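Protein-glutamine gamma-glutamyltransferase (PDB 6G49) crosslinks glutamine and lysine side chains of proteins in vitro through its periplasmic transglutaminase domain and is critical for the viability of Pseudomonas aeruginosa. Local coordinates at residues Gln283-Ala288 against Pro310-Gln315; Gly44-Leu49 against Ser240-His245. One frame throughout, in Å; residues are numbered along the deposited sequence.

Contact 1 of 2, residues Gln283-Ala288 against Pro310-Gln315; sequences QFDAHA and PERIEQ
His-287, probably the histidine of a Cys-His-Asp catalytic triad in this transglutaminase-like fold, meets Arg-312 and Ile-313 of the short helix 310-315. It stands near the start of strand 286-294, just after the 3-10 turn 283-285, and the long side chain of Arg-312 bridges most of the gap between turn and helix. Arg-312 is modelled in two conformers; in the one described, the chain bends at chi2 (74°), which turns CD out of line ahead of the guanidinium. NH1 comes to 3.2 Å from Asp-285 O, which lies in plane at the guanidinium edge; its clear hydrogen bond is to Gln-268 O of strand 267-268. The Asp-285 carboxylate is less directly engaged: OD1 is 4.4 Å from Arg-312 NH1 and well out of the guanidinium plane, leaving a charge attraction at most, while OD2 accepts a hydrogen bond from His-282 N. Two waters fill in the polar link. One accepts from Arg-312 NH1 and donates to Phe-284 O at 2.7 Å, tying the guanidinium to the turn, and to Ala-286 O at a short 2.5 Å. The other accepts from Arg-312 NE at 2.9 Å and hydrogen-bonds to His-287 ND1 at 2.7 Å, so the arginine is a second-shell partner of the imidazole. The other ring nitrogen, NE2, is hydrogen-bonded to OD2 of Asp-303, probably the triad acid. Ile-313 crosses the histidine side chain at about a right angle, its CD1 methyl 3.9 Å from His-287 NE2.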
# COMPACT_ATOMS: atom_id res chain seq x y z
N GLN A 283 12.77 4.80 -7.62
CA GLN A 283 11.37 5.10 -7.93
C GLN A 283 10.72 3.89 -8.59
O GLN A 283 9.47 3.68 -8.42
CB GLN A 283 11.23 6.38 -8.77
CG GLN A 283 11.63 7.65 -8.07
CD GLN A 283 10.93 7.93 -6.77
OE1 GLN A 283 9.86 7.35 -6.51
NE2 GLN A 283 11.47 8.88 -6.01
N PHE A 284 11.45 3.04 -9.33
CA PHE A 284 10.85 1.89 -9.97
C PHE A 284 10.32 0.87 -8.97
O PHE A 284 9.58 -0.06 -9.40
CB PHE A 284 11.77 1.24 -11.02
CG PHE A 284 13.13 0.77 -10.55
CD1 PHE A 284 13.30 -0.24 -9.63
CD2 PHE A 284 14.28 1.40 -11.02
CE1 PHE A 284 14.57 -0.65 -9.24
CE2 PHE A 284 15.55 0.99 -10.61
CZ PHE A 284 15.68 -0.02 -9.72
N ASP A 285 10.72 0.97 -7.71
CA ASP A 285 10.22 0.11 -6.64
C ASP A 285 8.89 0.63 -6.07
O ASP A 285 8.36 0.01 -5.11
CB ASP A 285 11.24 -0.01 -5.53
CG ASP A 285 12.51 -0.75 -5.94
OD1 ASP A 285 12.37 -1.73 -6.68
OD2 ASP A 285 13.61 -0.26 -5.61
N ALA A 286 8.34 1.71 -6.60
CA ALA A 286 7.04 2.27 -6.12
C ALA A 286 5.98 1.19 -6.25
O ALA A 286 5.93 0.41 -7.23
CB ALA A 286 6.66 3.51 -6.84
N HIS A 287 5.13 1.09 -5.22
CA HIS A 287 4.19 -0.02 -5.13
C HIS A 287 2.95 0.44 -4.37
O HIS A 287 2.99 1.36 -3.61
CB HIS A 287 4.88 -1.20 -4.46
CG HIS A 287 4.21 -2.51 -4.65
ND1 HIS A 287 3.95 -2.97 -5.91
CD2 HIS A 287 3.77 -3.42 -3.76
CE1 HIS A 287 3.37 -4.17 -5.79
NE2 HIS A 287 3.22 -4.47 -4.47
N ALA A 288 1.87 -0.28 -4.63
CA ALA A 288 0.58 -0.07 -3.98
C ALA A 288 -0.02 -1.41 -3.62
O ALA A 288 0.07 -2.37 -4.40
CB ALA A 288 -0.35 0.70 -4.88
N PRO A 310 4.46 -12.92 -8.48
CA PRO A 310 5.20 -13.21 -7.26
C PRO A 310 6.70 -12.92 -7.37
O PRO A 310 7.29 -12.52 -6.38
CB PRO A 310 4.91 -14.73 -7.01
CG PRO A 310 4.49 -15.24 -8.39
CD PRO A 310 3.74 -14.09 -9.00
N GLU A 311 7.27 -13.12 -8.56
CA GLU A 311 8.67 -12.83 -8.83
C GLU A 311 9.02 -11.35 -8.54
O GLU A 311 10.10 -11.08 -8.13
CB GLU A 311 9.03 -13.30 -10.26
CG GLU A 311 8.35 -12.54 -11.42
CD GLU A 311 6.89 -12.87 -11.81
OE1 GLU A 311 6.22 -13.71 -11.12
OE2 GLU A 311 6.43 -12.28 -12.82
N ARG A 312 8.10 -10.44 -8.83
CA ARG A 312 8.25 -9.00 -8.54
C ARG A 312 8.56 -8.81 -7.05
O ARG A 312 9.41 -8.05 -6.64
CB ARG A 312 6.95 -8.26 -8.85
CG ARG A 312 6.73 -6.97 -8.04
CD ARG A 312 7.62 -5.88 -8.54
NE ARG A 312 7.42 -4.67 -7.72
CZ ARG A 312 8.16 -4.29 -6.68
NH1 ARG A 312 8.18 -3.01 -6.28
NH2 ARG A 312 8.91 -5.19 -6.05
N ILE A 313 7.80 -9.53 -6.21
CA ILE A 313 7.97 -9.41 -4.80
C ILE A 313 9.23 -10.12 -4.32
O ILE A 313 9.97 -9.61 -3.46
CB ILE A 313 6.67 -9.85 -4.07
CG1 ILE A 313 5.47 -8.98 -4.45
CG2 ILE A 313 6.86 -9.88 -2.57
CD1 ILE A 313 5.63 -7.51 -4.04
N GLU A 314 9.49 -11.31 -4.87
CA GLU A 314 10.54 -12.14 -4.35
C GLU A 314 11.90 -11.70 -4.91
O GLU A 314 12.87 -11.89 -4.23
CB GLU A 314 10.29 -13.60 -4.72
CG GLU A 314 9.08 -14.20 -4.01
CD GLU A 314 9.08 -14.15 -2.48
OE1 GLU A 314 10.16 -13.99 -1.85
OE2 GLU A 314 7.96 -14.25 -1.90
N GLN A 315 11.91 -11.07 -6.10
CA GLN A 315 13.17 -10.74 -6.88
C GLN A 315 13.39 -9.22 -6.99
O GLN A 315 14.50 -8.79 -7.24
CB GLN A 315 13.10 -11.22 -8.34
CG GLN A 315 12.90 -12.72 -8.50
CD GLN A 315 12.84 -13.17 -9.95
OE1 GLN A 315 12.75 -12.38 -10.91
NE2 GLN A 315 12.94 -14.47 -10.12
O HOH W 1 7.40 -1.24 -8.46
O HOH W 2 5.17 -2.97 -8.37

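Contact 2 of 2, residues Gly44-Leu49 against Ser240-His245; sequences GDIAEL and SGFCAH
Ile-46 packs on Cys-243, probably the nucleophile, with its CG2 methyl 3.6 Å from the Cys-243 sulfur, SG. The same CG2 lies 4.1 Å from Phe-242 CE2, where the two side chains cross at about a right angle, and the other branch of the isoleucine sets CG1 4.1 Å from Ala-244 CB. Ala-47 continues the apolar patch: its CB is 3.8 Å from Phe-242 CD2, and its backbone N is 3.5 Å from that same ring carbon. Phe-242 reaches helix 45-50 with CG anti to its backbone N (chi1 -163°), and its ring also stacks on Tyr-219. At the other end of the contact, the His-245 ring brings CE1 to 3.5 Å from Gly-44 N. Gly-241 CA lies against one face of this imidazole, 3.5 Å above the plane and toward the rim, and Phe-234 meets the ring as well. Phe-242 takes the N-cap position of helix 243-256, which puts Cys-243 in the first turn, as in papain-like enzymes. The contacts between side chains around the sulfur are apolar: helix 45-50 offers it a methyl group and no polar side-chain atom, consistent with the helix bounding one side of the sulfur by van der Waals contact.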
# COMPACT_ATOMS: atom_id res chain seq x y z
N GLY A 44 -2.27 3.41 -13.46
CA GLY A 44 -1.36 3.94 -14.48
C GLY A 44 -0.32 4.88 -13.92
O GLY A 44 0.79 5.04 -14.43
N ASP A 45 -0.61 5.56 -12.81
CA ASP A 45 0.26 6.57 -12.33
C ASP A 45 1.48 5.95 -11.67
O ASP A 45 2.58 6.53 -11.77
CB ASP A 45 -0.34 7.54 -11.30
CG ASP A 45 -1.34 8.52 -11.89
OD1 ASP A 45 -1.34 8.66 -13.13
OD2 ASP A 45 -2.17 9.06 -11.14
N ILE A 46 1.34 4.77 -11.05
CA ILE A 46 2.50 4.16 -10.41
C ILE A 46 3.39 3.53 -11.48
O ILE A 46 4.61 3.47 -11.31
CB ILE A 46 2.12 3.16 -9.28
CG1 ILE A 46 1.16 3.82 -8.30
CG2 ILE A 46 3.39 2.68 -8.58
CD1 ILE A 46 1.68 5.12 -7.76
N ALA A 47 2.79 3.06 -12.57
CA ALA A 47 3.53 2.53 -13.69
C ALA A 47 4.48 3.62 -14.23
O ALA A 47 5.63 3.37 -14.65
CB ALA A 47 2.57 2.01 -14.71
N GLU A 48 4.01 4.88 -14.24
CA GLU A 48 4.92 5.97 -14.67
C GLU A 48 6.18 6.03 -13.77
O GLU A 48 7.29 6.19 -14.25
CB GLU A 48 4.14 7.28 -14.79
CG GLU A 48 5.09 8.46 -15.05
CD GLU A 48 4.45 9.75 -15.53
OE1 GLU A 48 3.25 9.74 -15.87
OE2 GLU A 48 5.18 10.79 -15.55
N LEU A 49 6.07 5.82 -12.43
CA LEU A 49 7.23 5.68 -11.54
C LEU A 49 8.03 4.41 -11.80
O LEU A 49 9.26 4.36 -11.56
CB LEU A 49 6.84 5.72 -10.04
CG LEU A 49 6.37 7.07 -9.49
CD1 LEU A 49 5.88 6.90 -8.03
CD2 LEU A 49 7.46 8.16 -9.52
N SER A 240 -5.38 -6.59 -17.16
CA SER A 240 -4.01 -6.18 -17.35
C SER A 240 -3.76 -4.84 -16.67
O SER A 240 -4.52 -3.88 -16.93
CB SER A 240 -3.67 -6.08 -18.84
OG SER A 240 -2.34 -5.63 -19.02
N GLY A 241 -2.72 -4.77 -15.88
CA GLY A 241 -2.44 -3.52 -15.15
C GLY A 241 -1.13 -3.56 -14.40
O GLY A 241 -0.39 -4.57 -14.40
N PHE A 242 -0.86 -2.49 -13.65
CA PHE A 242 0.22 -2.42 -12.74
C PHE A 242 -0.36 -2.36 -11.31
O PHE A 242 -1.53 -2.64 -11.12
CB PHE A 242 1.16 -1.27 -13.11
CG PHE A 242 2.53 -1.31 -12.51
CD1 PHE A 242 3.39 -2.38 -12.79
CD2 PHE A 242 3.02 -0.31 -11.68
CE1 PHE A 242 4.67 -2.40 -12.26
CE2 PHE A 242 4.30 -0.36 -11.14
CZ PHE A 242 5.11 -1.44 -11.41
N CYS A 243 0.48 -2.10 -10.32
CA CYS A 243 0.04 -2.38 -8.92
C CYS A 243 -1.19 -1.55 -8.56
O CYS A 243 -2.01 -2.07 -7.80
CB CYS A 243 1.13 -2.14 -7.90
SG CYS A 243 1.90 -0.52 -8.06
N ALA A 244 -1.34 -0.33 -9.06
CA ALA A 244 -2.52 0.50 -8.66
C ALA A 244 -3.84 -0.08 -9.20
O ALA A 244 -4.87 0.02 -8.55
CB ALA A 244 -2.40 1.89 -9.14
N HIS A 245 -3.82 -0.71 -10.38
CA HIS A 245 -4.99 -1.43 -10.88
C HIS A 245 -5.41 -2.50 -9.89
O HIS A 245 -6.62 -2.64 -9.53
CB HIS A 245 -4.74 -2.09 -12.27
CG HIS A 245 -4.47 -1.13 -13.35
ND1 HIS A 245 -3.26 -0.51 -13.52
CD2 HIS A 245 -5.29 -0.69 -14.33
CE1 HIS A 245 -3.33 0.28 -14.57
NE2 HIS A 245 -4.56 0.18 -15.10

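The two contacts, whose centres lie 11 Å apart, meet at the presumed catalytic triad: contact 2 carries Cys-243 and contact 1 His-287, with Asp-303 completing the set. Cys-243 CB is 3.6 Å and SG 3.9 Å from His-287 ND1, distances only, and SG lies 3.4 Å from Ala-288 N, so the first turn of helix 243-256 packs directly on strand 286-294. Helix 45-50 covers the same strand through Ala-286, whose O is 3.7 Å from Ile-46 CG2 and whose CB is 3.7 Å from Leu-49 CD1. Ile-46 thus touches both the nucleophile and the strand of the histidine, while the side chain of Asp-303 stays about 6 Å from that of Cys-243 at their nearest atoms.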